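Local coordinates for protein D-isomer specific 2-hydroxyacid dehydrogenase NAD-binding (Xanthobacter autotrophicus, PDB 4XA8) that probably interconverts 2-hydroxy and 2-oxo acids as an NAD(P)-dependent oxidoreductase of the D-isomer-specific family, and binds NADPH, at residues Gln20-Ala25 with Arg291-Gln296; Glu200-Met205 with Ala222-Gly227; Ala228-Val233 with Pro237-Ala242; Ile297-Arg302 with Pro309-Val314. One frame throughout, in Å; residues are numbered along the deposited sequence.

In the fold
Contacts 1 and 4 come together in the domain built on the parallel sheet of strand 9-13; contacts 2 and 3 lie in the NAD-binding domain on the other side of the chain's centre. Along the chain contacts 2, 3 and 4 follow in series, and 2 and 3 fall between the two segments of contact 1. The centres of contacts 1 and 4, which share helix 290-306, are about 14 Å apart; those of 2 and 3, on neighbouring strands 201-204 and 228-232, about 9 Å. Contacts 1 and 3 are about 31 Å apart between centres. The C-terminal helix thus returns to the domain where the chain began.

Contact 1. Residues Gln20-Ala25 with Arg291-Gln296; sequences QDWKSA and RTAAPQ
Helices 19-29 and 290-306 pass each other here at -54°, their local axes 9.2 Å apart at closest approach, and the backbones come nearest where the CA atoms of Ala-25 and Arg-291 lie 5.5 Å apart. Small alanine side chains from both helices meet at the crossing. CB of Ala-25 points at the other helix and meets CB of Ala-294 at 4.0 Å, while the same Ala-294 methyl rests 3.8 Å from the carbonyl O of Ala-25. One turn earlier Trp-22 reaches across with the far end of its six-membered ring: CH2 stands 3.7 Å from CB of Ala-293, with CZ3 close behind, and the methyl approaches the indole obliquely. CG of Trp-22 lies anti to the carbonyl carbon (chi1 -79°), beside the backbone N, and from there the benzo edge reaches Ala-293. Phe-12 meets the indole as well, with the planes inclined at about 35°, and Pro-290 and Ile-297 of helix 290-306 also touch it. No hydrogen bond joins the two segments, so shape and apolar contact hold them together. The polar groups look elsewhere: NH2 of Arg-291 makes a salt bridge to Glu-144 of the second subunit, and OD2 of Asp-21 a hydrogen bond to His-138 of that subunit. This is helix-helix packing through small residues with one large aromatic beside them, and it docks the C-terminal helix onto the first helix of the N-terminal alpha/beta domain, next to the subunit interface.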
loop_
_atom_site.group_PDB
_atom_site.type_symbol
_atom_site.label_atom_id
_atom_site.label_comp_id
_atom_site.label_asym_id
_atom_site.label_seq_id
_atom_site.Cartn_x
_atom_site.Cartn_y
_atom_site.Cartn_z
ATOM N N GLN A 20 -8.744 27.315 -4.541
ATOM C CA GLN A 20 -9.947 27.240 -5.384
ATOM C C GLN A 20 -10.939 26.116 -5.035
ATOM O O GLN A 20 -12.142 26.310 -5.094
ATOM C CB GLN A 20 -9.561 27.158 -6.871
ATOM C CG GLN A 20 -9.559 28.513 -7.573
ATOM C CD GLN A 20 -10.953 29.177 -7.611
ATOM O OE1 GLN A 20 -11.977 28.513 -7.812
ATOM N NE2 GLN A 20 -10.988 30.487 -7.399
ATOM N N ASP A 21 -10.434 24.944 -4.670
ATOM C CA ASP A 21 -11.286 23.830 -4.290
ATOM C C ASP A 21 -12.024 24.166 -3.000
ATOM O O ASP A 21 -13.162 23.761 -2.817
ATOM C CB ASP A 21 -10.457 22.592 -4.007
ATOM C CG ASP A 21 -9.819 22.025 -5.234
ATOM O OD1 ASP A 21 -10.232 22.374 -6.361
ATOM O OD2 ASP A 21 -8.907 21.193 -5.050
ATOM N N TRP A 22 -11.356 24.859 -2.080
ATOM C CA TRP A 22 -12.001 25.249 -0.843
ATOM C C TRP A 22 -13.039 26.324 -1.102
ATOM O O TRP A 22 -14.086 26.325 -0.478
ATOM C CB TRP A 22 -10.971 25.726 0.194
ATOM C CG TRP A 22 -10.299 24.609 0.845
ATOM C CD1 TRP A 22 -9.154 23.963 0.423
ATOM C CD2 TRP A 22 -10.752 23.906 2.008
ATOM N NE1 TRP A 22 -8.850 22.934 1.287
ATOM C CE2 TRP A 22 -9.818 22.887 2.269
ATOM C CE3 TRP A 22 -11.870 24.031 2.843
ATOM C CZ2 TRP A 22 -9.970 22.008 3.327
ATOM C CZ3 TRP A 22 -11.998 23.162 3.913
ATOM C CH2 TRP A 22 -11.039 22.193 4.155
ATOM N N LYS A 23 -12.735 27.247 -2.008
ATOM C CA LYS A 23 -13.662 28.317 -2.357
ATOM C C LYS A 23 -14.954 27.729 -2.949
ATOM O O LYS A 23 -16.059 28.121 -2.551
ATOM C CB LYS A 23 -13.007 29.300 -3.326
ATOM C CG LYS A 23 -13.900 30.457 -3.777
ATOM C CD LYS A 23 -13.111 31.533 -4.512
ATOM C CE LYS A 23 -13.998 32.725 -4.895
ATOM N NZ LYS A 23 -13.191 33.941 -5.211
ATOM N N SER A 24 -14.808 26.775 -3.860
ATOM C CA SER A 24 -15.968 26.139 -4.484
ATOM C C SER A 24 -16.864 25.431 -3.484
ATOM O O SER A 24 -18.085 25.559 -3.527
ATOM C CB SER A 24 -15.514 25.128 -5.512
ATOM O OG SER A 24 -14.925 25.833 -6.576
ATOM N N ALA A 25 -16.233 24.693 -2.587
ATOM C CA ALA A 25 -16.932 23.940 -1.555
ATOM C C ALA A 25 -17.643 24.870 -0.551
ATOM O O ALA A 25 -18.815 24.652 -0.198
ATOM C CB ALA A 25 -15.941 23.009 -0.828
ATOM N N ARG A 291 -15.089 19.205 0.602
ATOM C CA ARG A 291 -16.511 18.891 0.545
ATOM C C ARG A 291 -17.036 18.498 1.933
ATOM O O ARG A 291 -18.128 18.897 2.321
ATOM C CB ARG A 291 -16.758 17.776 -0.491
ATOM C CG ARG A 291 -18.213 17.482 -0.797
ATOM C CD ARG A 291 -18.345 16.513 -1.964
ATOM N NE ARG A 291 -17.382 15.417 -1.859
ATOM C CZ ARG A 291 -17.479 14.384 -1.020
ATOM N NH1 ARG A 291 -18.519 14.257 -0.198
ATOM N NH2 ARG A 291 -16.527 13.446 -1.020
ATOM N N THR A 292 -16.254 17.744 2.691
ATOM C CA THR A 292 -16.710 17.229 3.967
ATOM C C THR A 292 -16.398 18.165 5.124
ATOM O O THR A 292 -17.054 18.090 6.171
ATOM C CB THR A 292 -16.166 15.810 4.197
ATOM O OG1 THR A 292 -14.742 15.801 4.230
ATOM C CG2 THR A 292 -16.602 14.912 3.066
ATOM N N ALA A 293 -15.436 19.077 4.943
ATOM C CA ALA A 293 -15.123 20.077 5.997
ATOM C C ALA A 293 -15.903 21.420 5.881
ATOM O O ALA A 293 -16.149 22.095 6.870
ATOM C CB ALA A 293 -13.602 20.309 6.052
ATOM N N ALA A 294 -16.325 21.789 4.669
ATOM C CA ALA A 294 -16.973 23.097 4.425
ATOM C C ALA A 294 -18.214 23.353 5.271
ATOM O O ALA A 294 -18.416 24.483 5.726
ATOM C CB ALA A 294 -17.327 23.242 2.954
ATOM N N PRO A 295 -19.062 22.321 5.487
ATOM C CA PRO A 295 -20.278 22.510 6.281
ATOM C C PRO A 295 -20.039 22.969 7.700
ATOM O O PRO A 295 -20.703 23.914 8.133
ATOM C CB PRO A 295 -20.932 21.120 6.251
ATOM C CG PRO A 295 -20.509 20.574 4.939
ATOM C CD PRO A 295 -19.083 21.009 4.806
ATOM N N GLN A 296 -19.077 22.361 8.404
ATOM C CA GLN A 296 -18.762 22.766 9.788
ATOM C C GLN A 296 -18.139 24.168 9.850
ATOM O O GLN A 296 -18.360 24.891 10.822
ATOM C CB GLN A 296 -17.919 21.716 10.552
ATOM C CG GLN A 296 -16.452 21.611 10.121
ATOM C CD GLN A 296 -15.698 20.387 10.660
ATOM O OE1 GLN A 296 -14.669 20.530 11.306
ATOM N NE2 GLN A 296 -16.195 19.176 10.362
#

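Contact 2. Residues Glu200-Met205 with Ala222-Gly227; sequences EIVVVM and AHLPRG
Val-202 on strand 201-204 meets Leu-224, in the loop that follows helix 218-223, through their branched side chains. From CB the leucine chain turns to CG, which lies anti to the carbonyl carbon (chi1 -69°), and this sends the branch inward to the sheet. There CD2 does the touching: it stands 4.0 Å from CG1 of Val-202 and 4.2 Å from CB of Val-202, so one methyl rests against CB and one branch of the valine. The leucine lies nearly perpendicular to the valine. Leu-196 of helix 192-197 also packs on Leu-224, and Phe-230 of the next strand packs on Val-202, so both residues belong to a larger apolar layer. Just before the strand the meeting is looser. CG of the Pro-225 ring comes 4.4 Å from CA of Glu-200, whose CB is directed away from the loop and whose OE1 forms a salt bridge with Arg-140. After Pro-225 the chain turns back toward the sheet through Gly-227, whose backbone angles (94°, 7°) would bring a side chain up against the preceding carbonyl O. The contact thus lies within one beta-alpha-beta unit, joining strand 201-204 to the loop that leads from helix 218-223 into the parallel neighbour 228-232, a connection usual in Rossmann-type nucleotide-binding domains.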
loop_
_atom_site.group_PDB
_atom_site.type_symbol
_atom_site.label_atom_id
_atom_site.label_comp_id
_atom_site.label_asym_id
_atom_site.label_seq_id
_atom_site.Cartn_x
_atom_site.Cartn_y
_atom_site.Cartn_z
ATOM N N GLU A 200 11.991 -3.234 12.903
ATOM C CA GLU A 200 12.509 -3.248 11.543
ATOM C C GLU A 200 11.932 -2.139 10.668
ATOM O O GLU A 200 12.642 -1.574 9.848
ATOM C CB GLU A 200 12.232 -4.605 10.862
ATOM C CG GLU A 200 12.879 -4.674 9.504
ATOM C CD GLU A 200 12.664 -5.993 8.762
ATOM O OE1 GLU A 200 12.449 -7.057 9.390
ATOM O OE2 GLU A 200 12.717 -5.948 7.534
ATOM N N ILE A 201 10.640 -1.867 10.825
ATOM C CA ILE A 201 9.959 -0.740 10.176
ATOM C C ILE A 201 9.437 0.125 11.286
ATOM O O ILE A 201 8.790 -0.390 12.243
ATOM C CB ILE A 201 8.788 -1.219 9.294
ATOM C CG1 ILE A 201 9.297 -2.178 8.213
ATOM C CG2 ILE A 201 8.069 -0.075 8.629
ATOM C CD1 ILE A 201 8.230 -2.953 7.508
ATOM N N VAL A 202 9.668 1.440 11.211
ATOM C CA VAL A 202 9.139 2.293 12.279
ATOM C C VAL A 202 8.222 3.360 11.668
ATOM O O VAL A 202 8.491 3.879 10.576
ATOM C CB VAL A 202 10.270 2.900 13.178
ATOM C CG1 VAL A 202 11.118 3.851 12.386
ATOM C CG2 VAL A 202 9.717 3.649 14.380
ATOM N N VAL A 203 7.081 3.614 12.334
ATOM C CA VAL A 203 6.083 4.648 11.857
ATOM C C VAL A 203 5.993 5.751 12.885
ATOM O O VAL A 203 5.530 5.542 14.025
ATOM C CB VAL A 203 4.680 4.086 11.566
ATOM C CG1 VAL A 203 3.840 5.117 10.852
ATOM C CG2 VAL A 203 4.741 2.805 10.757
ATOM N N VAL A 204 6.437 6.940 12.520
ATOM C CA VAL A 204 6.308 8.096 13.433
ATOM C C VAL A 204 4.893 8.708 13.346
ATOM O O VAL A 204 4.486 9.240 12.288
ATOM C CB VAL A 204 7.292 9.212 13.088
ATOM C CG1 VAL A 204 7.196 10.333 14.139
ATOM C CG2 VAL A 204 8.716 8.681 13.037
ATOM N N MET A 205 4.147 8.632 14.440
ATOM C CA MET A 205 2.793 9.144 14.540
ATOM C C MET A 205 2.596 9.921 15.868
ATOM O O MET A 205 1.521 9.861 16.487
ATOM C CB MET A 205 1.753 8.022 14.468
ATOM C CG MET A 205 1.946 7.145 13.264
ATOM S SD MET A 205 0.572 5.982 13.056
ATOM C CE MET A 205 -0.711 7.118 12.601
ATOM N N ALA A 222 19.917 6.210 15.987
ATOM C CA ALA A 222 20.964 5.227 16.112
ATOM C C ALA A 222 20.520 3.963 16.879
ATOM O O ALA A 222 21.132 2.918 16.718
ATOM C CB ALA A 222 22.185 5.847 16.755
ATOM N N HIS A 223 19.435 4.034 17.651
ATOM C CA HIS A 223 18.900 2.853 18.349
ATOM C C HIS A 223 18.174 1.884 17.439
ATOM O O HIS A 223 18.024 0.717 17.773
ATOM C CB HIS A 223 17.898 3.273 19.410
ATOM C CG HIS A 223 18.500 3.998 20.560
ATOM N ND1 HIS A 223 19.653 3.573 21.179
ATOM C CD2 HIS A 223 18.079 5.080 21.248
ATOM C CE1 HIS A 223 19.935 4.385 22.181
ATOM N NE2 HIS A 223 18.988 5.306 22.244
ATOM N N LEU A 224 17.668 2.386 16.324
ATOM C CA LEU A 224 17.105 1.524 15.302
ATOM C C LEU A 224 18.149 0.549 14.808
ATOM O O LEU A 224 19.311 0.889 14.760
ATOM C CB LEU A 224 16.610 2.377 14.136
ATOM C CG LEU A 224 15.395 3.262 14.401
ATOM C CD1 LEU A 224 15.251 4.257 13.254
ATOM C CD2 LEU A 224 14.154 2.369 14.559
ATOM N N PRO A 225 17.733 -0.657 14.398
ATOM C CA PRO A 225 18.671 -1.592 13.770
ATOM C C PRO A 225 19.175 -1.085 12.430
ATOM O O PRO A 225 18.429 -0.469 11.690
ATOM C CB PRO A 225 17.820 -2.849 13.526
ATOM C CG PRO A 225 16.420 -2.359 13.454
ATOM C CD PRO A 225 16.335 -1.122 14.316
ATOM N N ARG A 226 20.415 -1.407 12.086
ATOM C CA ARG A 226 20.941 -1.052 10.786
ATOM C C ARG A 226 20.097 -1.716 9.698
ATOM O O ARG A 226 19.711 -2.894 9.777
ATOM C CB ARG A 226 22.428 -1.434 10.671
ATOM C CG ARG A 226 22.964 -1.196 9.274
ATOM C CD ARG A 226 24.474 -1.174 9.176
ATOM N NE ARG A 226 24.847 -0.792 7.814
ATOM C CZ ARG A 226 25.171 0.436 7.393
ATOM N NH1 ARG A 226 25.200 1.498 8.199
ATOM N NH2 ARG A 226 25.454 0.605 6.115
ATOM N N GLY A 227 19.705 -0.921 8.720
ATOM C CA GLY A 227 18.808 -1.405 7.686
ATOM C C GLY A 227 17.332 -1.153 7.932
ATOM O O GLY A 227 16.503 -1.604 7.159
#

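Contact 3. Residues Ala228-Val233 with Pro237-Ala242; sequences AKFINV and PVVDEA
The side-chain amide of Asn-232 ties strand 228-232 to the turn beyond it and packs against Val-239: OD1 accepts a hydrogen bond from the backbone N of Ala-234, and ND2 gives a weak one to the carbonyl O of Arg-235. Across the contact ND2 lies against an apolar partner, 3.7 Å from CG2 of Val-239 and 4.0 Å from its CB. The amide and the valine run antiparallel alongside each other. The same CG2 also reaches Phe-230, standing 3.8 Å from CZ at the edge of the ring and in its plane, while CG1 of Val-239 is 4.0 Å from that CZ. The ring extends to this point because CG is anti to the backbone N (chi1 -171°), and it presents its edge, not a face, to the valine. Further along, Asp-240 caps helix 241-250 with OD1 bonded to N of Ala-243. No hydrogen bond crosses between the segments. The chemistry is therefore divided: Asn-232 fixes the loop carrying Val-233 and Ala-234, both NADPH-binding residues, while CG2 of Val-239 touches both the Asn-232 amide and the Phe-230 edge without any polar bond.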
loop_
_atom_site.group_PDB
_atom_site.type_symbol
_atom_site.label_atom_id
_atom_site.label_comp_id
_atom_site.label_asym_id
_atom_site.label_seq_id
_atom_site.Cartn_x
_atom_site.Cartn_y
_atom_site.Cartn_z
ATOM N N ALA A 228 16.999 -0.400 8.973
ATOM C CA ALA A 228 15.646 -0.122 9.309
ATOM C C ALA A 228 14.975 0.684 8.209
ATOM O O ALA A 228 15.624 1.377 7.429
ATOM C CB ALA A 228 15.541 0.630 10.647
ATOM N N LYS A 229 13.655 0.558 8.161
ATOM C CA LYS A 229 12.802 1.312 7.236
ATOM C C LYS A 229 11.934 2.319 8.028
ATOM O O LYS A 229 11.316 1.962 9.012
ATOM C CB LYS A 229 11.972 0.336 6.426
ATOM C CG LYS A 229 12.925 -0.639 5.695
ATOM C CD LYS A 229 12.338 -1.963 5.346
ATOM C CE LYS A 229 13.223 -2.753 4.370
ATOM N NZ LYS A 229 12.388 -3.132 3.163
ATOM N N PHE A 230 11.940 3.579 7.588
ATOM C CA PHE A 230 11.437 4.713 8.382
ATOM C C PHE A 230 10.284 5.422 7.643
ATOM O O PHE A 230 10.428 5.813 6.484
ATOM C CB PHE A 230 12.610 5.654 8.589
ATOM C CG PHE A 230 12.360 6.770 9.548
ATOM C CD1 PHE A 230 11.849 7.978 9.091
ATOM C CD2 PHE A 230 12.666 6.647 10.895
ATOM C CE1 PHE A 230 11.629 9.032 9.947
ATOM C CE2 PHE A 230 12.466 7.722 11.764
ATOM C CZ PHE A 230 11.947 8.902 11.286
ATOM N N ILE A 231 9.140 5.582 8.321
ATOM C CA ILE A 231 7.959 6.208 7.775
ATOM C C ILE A 231 7.583 7.382 8.709
ATOM O O ILE A 231 7.436 7.171 9.921
ATOM C CB ILE A 231 6.794 5.242 7.745
ATOM C CG1 ILE A 231 7.103 4.093 6.791
ATOM C CG2 ILE A 231 5.489 5.936 7.334
ATOM C CD1 ILE A 231 6.237 2.895 7.038
ATOM N N ASN A 232 7.434 8.587 8.151
ATOM C CA ASN A 232 7.028 9.787 8.970
ATOM C C ASN A 232 5.744 10.374 8.459
ATOM O O ASN A 232 5.705 10.857 7.320
ATOM C CB ASN A 232 8.071 10.861 8.966
ATOM C CG ASN A 232 7.812 11.907 10.038
ATOM O OD1 ASN A 232 6.936 11.731 10.887
ATOM N ND2 ASN A 232 8.551 13.002 9.979
ATOM N N VAL A 233 4.679 10.278 9.272
ATOM C CA VAL A 233 3.382 10.861 8.938
ATOM C C VAL A 233 2.931 11.834 10.051
ATOM O O VAL A 233 1.788 12.259 10.047
ATOM C CB VAL A 233 2.284 9.805 8.678
ATOM C CG1 VAL A 233 2.619 8.987 7.395
ATOM C CG2 VAL A 233 2.143 8.850 9.853
ATOM N N PRO A 237 9.223 18.137 12.368
ATOM C CA PRO A 237 10.138 18.421 13.477
ATOM C C PRO A 237 10.063 17.496 14.717
ATOM O O PRO A 237 10.850 17.709 15.646
ATOM C CB PRO A 237 9.761 19.859 13.861
ATOM C CG PRO A 237 8.306 19.889 13.671
ATOM C CD PRO A 237 8.023 19.000 12.463
ATOM N N VAL A 238 9.146 16.515 14.762
ATOM C CA VAL A 238 9.279 15.388 15.715
ATOM C C VAL A 238 10.584 14.691 15.371
ATOM O O VAL A 238 11.234 14.066 16.204
ATOM C CB VAL A 238 8.102 14.365 15.582
ATOM C CG1 VAL A 238 8.470 13.029 16.208
ATOM C CG2 VAL A 238 6.847 14.926 16.237
ATOM N N VAL A 239 10.939 14.777 14.101
ATOM C CA VAL A 239 12.125 14.169 13.579
ATOM C C VAL A 239 13.135 15.252 13.276
ATOM O O VAL A 239 12.783 16.293 12.715
ATOM C CB VAL A 239 11.788 13.337 12.329
ATOM C CG1 VAL A 239 13.042 12.758 11.719
ATOM C CG2 VAL A 239 10.850 12.201 12.711
ATOM N N ASP A 240 14.384 15.028 13.684
ATOM C CA ASP A 240 15.486 15.903 13.278
ATOM C C ASP A 240 15.854 15.597 11.832
ATOM O O ASP A 240 16.402 14.547 11.551
ATOM C CB ASP A 240 16.702 15.669 14.187
ATOM C CG ASP A 240 17.789 16.688 13.988
ATOM O OD1 ASP A 240 18.531 16.606 12.995
ATOM O OD2 ASP A 240 17.922 17.571 14.843
ATOM N N GLU A 241 15.533 16.491 10.911
ATOM C CA GLU A 241 15.653 16.186 9.491
ATOM C C GLU A 241 17.122 16.001 9.102
ATOM O O GLU A 241 17.444 15.096 8.342
ATOM C CB GLU A 241 14.996 17.279 8.642
ATOM C CG GLU A 241 14.789 16.925 7.168
ATOM C CD GLU A 241 13.650 17.717 6.503
ATOM O OE1 GLU A 241 13.925 18.534 5.580
ATOM O OE2 GLU A 241 12.474 17.493 6.885
ATOM N N ALA A 242 18.009 16.814 9.678
ATOM C CA ALA A 242 19.426 16.721 9.398
ATOM C C ALA A 242 19.921 15.331 9.776
ATOM O O ALA A 242 20.596 14.663 8.987
ATOM C CB ALA A 242 20.198 17.799 10.139
#

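Contact 4. Residues Ile297-Arg302 with Pro309-Val314; sequences IVENIR and PVLNQV
The side-chain amide of Asn-300 pairs with both the N-H and the C=O of Leu-311. OD1 accepts from N of Leu-311 at 2.8 Å, the N-H...O angle being 146°, and ND2 gives a hydrogen bond to O of Leu-311 at 2.9 Å. Neither bond is flat: the N of Leu-311 is tilted 21° from the carbonyl plane of OD1, and the leucine carbonyl O lies 20° out of the amide plane of Asn-300. The pair nonetheless gives OD1 a donor and one N-H of ND2 an acceptor, both from one residue of a segment without regular secondary structure, and two bonds hold the buried amide against turning. Around OD1 the packing is close, with CA of Val-310 at 3.5 Å and CB of Leu-311 also at 3.5 Å. Both bonds would go with an alanine here, which would probably leave N and O of Leu-311 without these mates and open a gap beside Val-310. Leu-311 reaches back with CD1, which meets CG of Glu-299 at 3.8 Å. The acid end of Glu-299 is engaged elsewhere: OE2 pairs with NE of Arg-303 in a salt bridge and also with NH1 of Arg-302, where the hydrogen bond is weak. NH1 of Arg-302 has a second acid partner in Glu-308. After helix 290-306 ends, the tail doubles back along its flank and runs on beside strand 95-97, bonding its backbone to Arg-97 and Val-95, while Thr-96 of that strand touches both Asn-300 and Val-310; Ile-297 of the helix packs on Leu-26 of helix 19-29.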
loop_
_atom_site.group_PDB
_atom_site.type_symbol
_atom_site.label_atom_id
_atom_site.label_comp_id
_atom_site.label_asym_id
_atom_site.label_seq_id
_atom_site.Cartn_x
_atom_site.Cartn_y
_atom_site.Cartn_z
ATOM N N ILE A 297 -17.414 24.580 8.804
ATOM C CA ILE A 297 -16.908 25.957 8.734
ATOM C C ILE A 297 -18.076 26.969 8.582
ATOM O O ILE A 297 -18.175 27.965 9.337
ATOM C CB ILE A 297 -15.882 26.113 7.589
ATOM C CG1 ILE A 297 -14.685 25.188 7.826
ATOM C CG2 ILE A 297 -15.462 27.568 7.457
ATOM C CD1 ILE A 297 -13.786 24.977 6.624
ATOM N N VAL A 298 -18.954 26.716 7.608
ATOM C CA VAL A 298 -20.154 27.536 7.409
ATOM C C VAL A 298 -21.029 27.624 8.673
ATOM O O VAL A 298 -21.522 28.710 9.022
ATOM C CB VAL A 298 -20.934 27.077 6.143
ATOM C CG1 VAL A 298 -22.365 27.639 6.129
ATOM C CG2 VAL A 298 -20.151 27.508 4.905
ATOM N N GLU A 299 -21.191 26.511 9.380
ATOM C CA GLU A 299 -21.937 26.504 10.659
ATOM C C GLU A 299 -21.248 27.316 11.783
ATOM O O GLU A 299 -21.913 27.894 12.626
ATOM C CB GLU A 299 -22.198 25.067 11.106
ATOM C CG GLU A 299 -22.783 24.874 12.488
ATOM C CD GLU A 299 -24.174 25.473 12.679
ATOM O OE1 GLU A 299 -24.855 25.830 11.681
ATOM O OE2 GLU A 299 -24.575 25.580 13.854
ATOM N N ASN A 300 -19.929 27.332 11.809
ATOM C CA ASN A 300 -19.215 28.120 12.805
ATOM C C ASN A 300 -19.248 29.606 12.478
ATOM O O ASN A 300 -19.263 30.460 13.375
ATOM C CB ASN A 300 -17.778 27.606 12.995
ATOM C CG ASN A 300 -17.676 26.517 14.054
ATOM O OD1 ASN A 300 -18.593 26.328 14.887
ATOM N ND2 ASN A 300 -16.546 25.802 14.050
ATOM N N ILE A 301 -19.296 29.923 11.193
ATOM C CA ILE A 301 -19.487 31.295 10.768
ATOM C C ILE A 301 -20.820 31.789 11.318
ATOM O O ILE A 301 -20.914 32.867 11.977
ATOM C CB ILE A 301 -19.410 31.402 9.233
ATOM C CG1 ILE A 301 -17.932 31.245 8.831
ATOM C CG2 ILE A 301 -20.043 32.726 8.753
ATOM C CD1 ILE A 301 -17.653 31.259 7.345
ATOM N N ARG A 302 -21.872 31.016 11.089
ATOM C CA ARG A 302 -23.169 31.441 11.611
ATOM C C ARG A 302 -23.197 31.489 13.147
ATOM O O ARG A 302 -23.752 32.429 13.713
ATOM C CB ARG A 302 -24.329 30.642 11.010
ATOM C CG ARG A 302 -24.460 29.201 11.457
ATOM C CD ARG A 302 -25.938 28.832 11.542
ATOM N NE ARG A 302 -26.608 29.591 12.590
ATOM C CZ ARG A 302 -26.659 29.251 13.876
ATOM N NH1 ARG A 302 -26.066 28.146 14.328
ATOM N NH2 ARG A 302 -27.300 30.043 14.722
ATOM N N PRO A 309 -21.597 29.508 20.957
ATOM C CA PRO A 309 -20.240 28.970 21.000
ATOM C C PRO A 309 -19.911 28.188 19.708
ATOM O O PRO A 309 -20.808 27.652 19.046
ATOM C CB PRO A 309 -20.243 28.069 22.248
ATOM C CG PRO A 309 -21.585 28.250 22.908
ATOM C CD PRO A 309 -22.513 28.800 21.870
ATOM N N VAL A 310 -18.636 28.160 19.347
ATOM C CA VAL A 310 -18.213 27.512 18.112
ATOM C C VAL A 310 -17.917 26.025 18.370
ATOM O O VAL A 310 -17.445 25.651 19.451
ATOM C CB VAL A 310 -17.013 28.238 17.443
ATOM C CG1 VAL A 310 -17.408 29.649 17.042
ATOM C CG2 VAL A 310 -15.764 28.227 18.326
ATOM N N LEU A 311 -18.221 25.199 17.376
ATOM C CA LEU A 311 -17.866 23.791 17.378
ATOM C C LEU A 311 -16.347 23.638 17.180
ATOM O O LEU A 311 -15.708 24.446 16.453
ATOM C CB LEU A 311 -18.621 23.069 16.240
ATOM C CG LEU A 311 -20.169 23.109 16.205
ATOM C CD1 LEU A 311 -20.748 22.704 14.847
ATOM C CD2 LEU A 311 -20.743 22.201 17.272
ATOM N N ASN A 312 -15.770 22.625 17.831
ATOM C CA ASN A 312 -14.347 22.240 17.631
ATOM C C ASN A 312 -13.291 23.290 17.971
ATOM O O ASN A 312 -12.282 23.428 17.279
ATOM C CB ASN A 312 -14.120 21.742 16.202
ATOM C CG ASN A 312 -14.912 20.497 15.906
ATOM O OD1 ASN A 312 -14.783 19.500 16.602
ATOM N ND2 ASN A 312 -15.755 20.555 14.891
ATOM N N GLN A 313 -13.502 24.001 19.059
ATOM C CA GLN A 313 -12.563 25.044 19.492
ATOM C C GLN A 313 -11.289 24.430 20.097
ATOM O O GLN A 313 -11.370 23.439 20.817
ATOM C CB GLN A 313 -13.257 25.958 20.489
ATOM C CG GLN A 313 -12.517 27.247 20.755
ATOM C CD GLN A 313 -13.381 28.252 21.469
ATOM O OE1 GLN A 313 -14.575 28.022 21.674
ATOM N NE2 GLN A 313 -12.776 29.382 21.877
ATOM N N VAL A 314 -10.122 24.996 19.775
ATOM C CA VAL A 314 -8.833 24.487 20.250
ATOM C C VAL A 314 -8.294 25.450 21.286
ATOM O O VAL A 314 -8.929 26.465 21.566
ATOM C CB VAL A 314 -7.812 24.361 19.103
#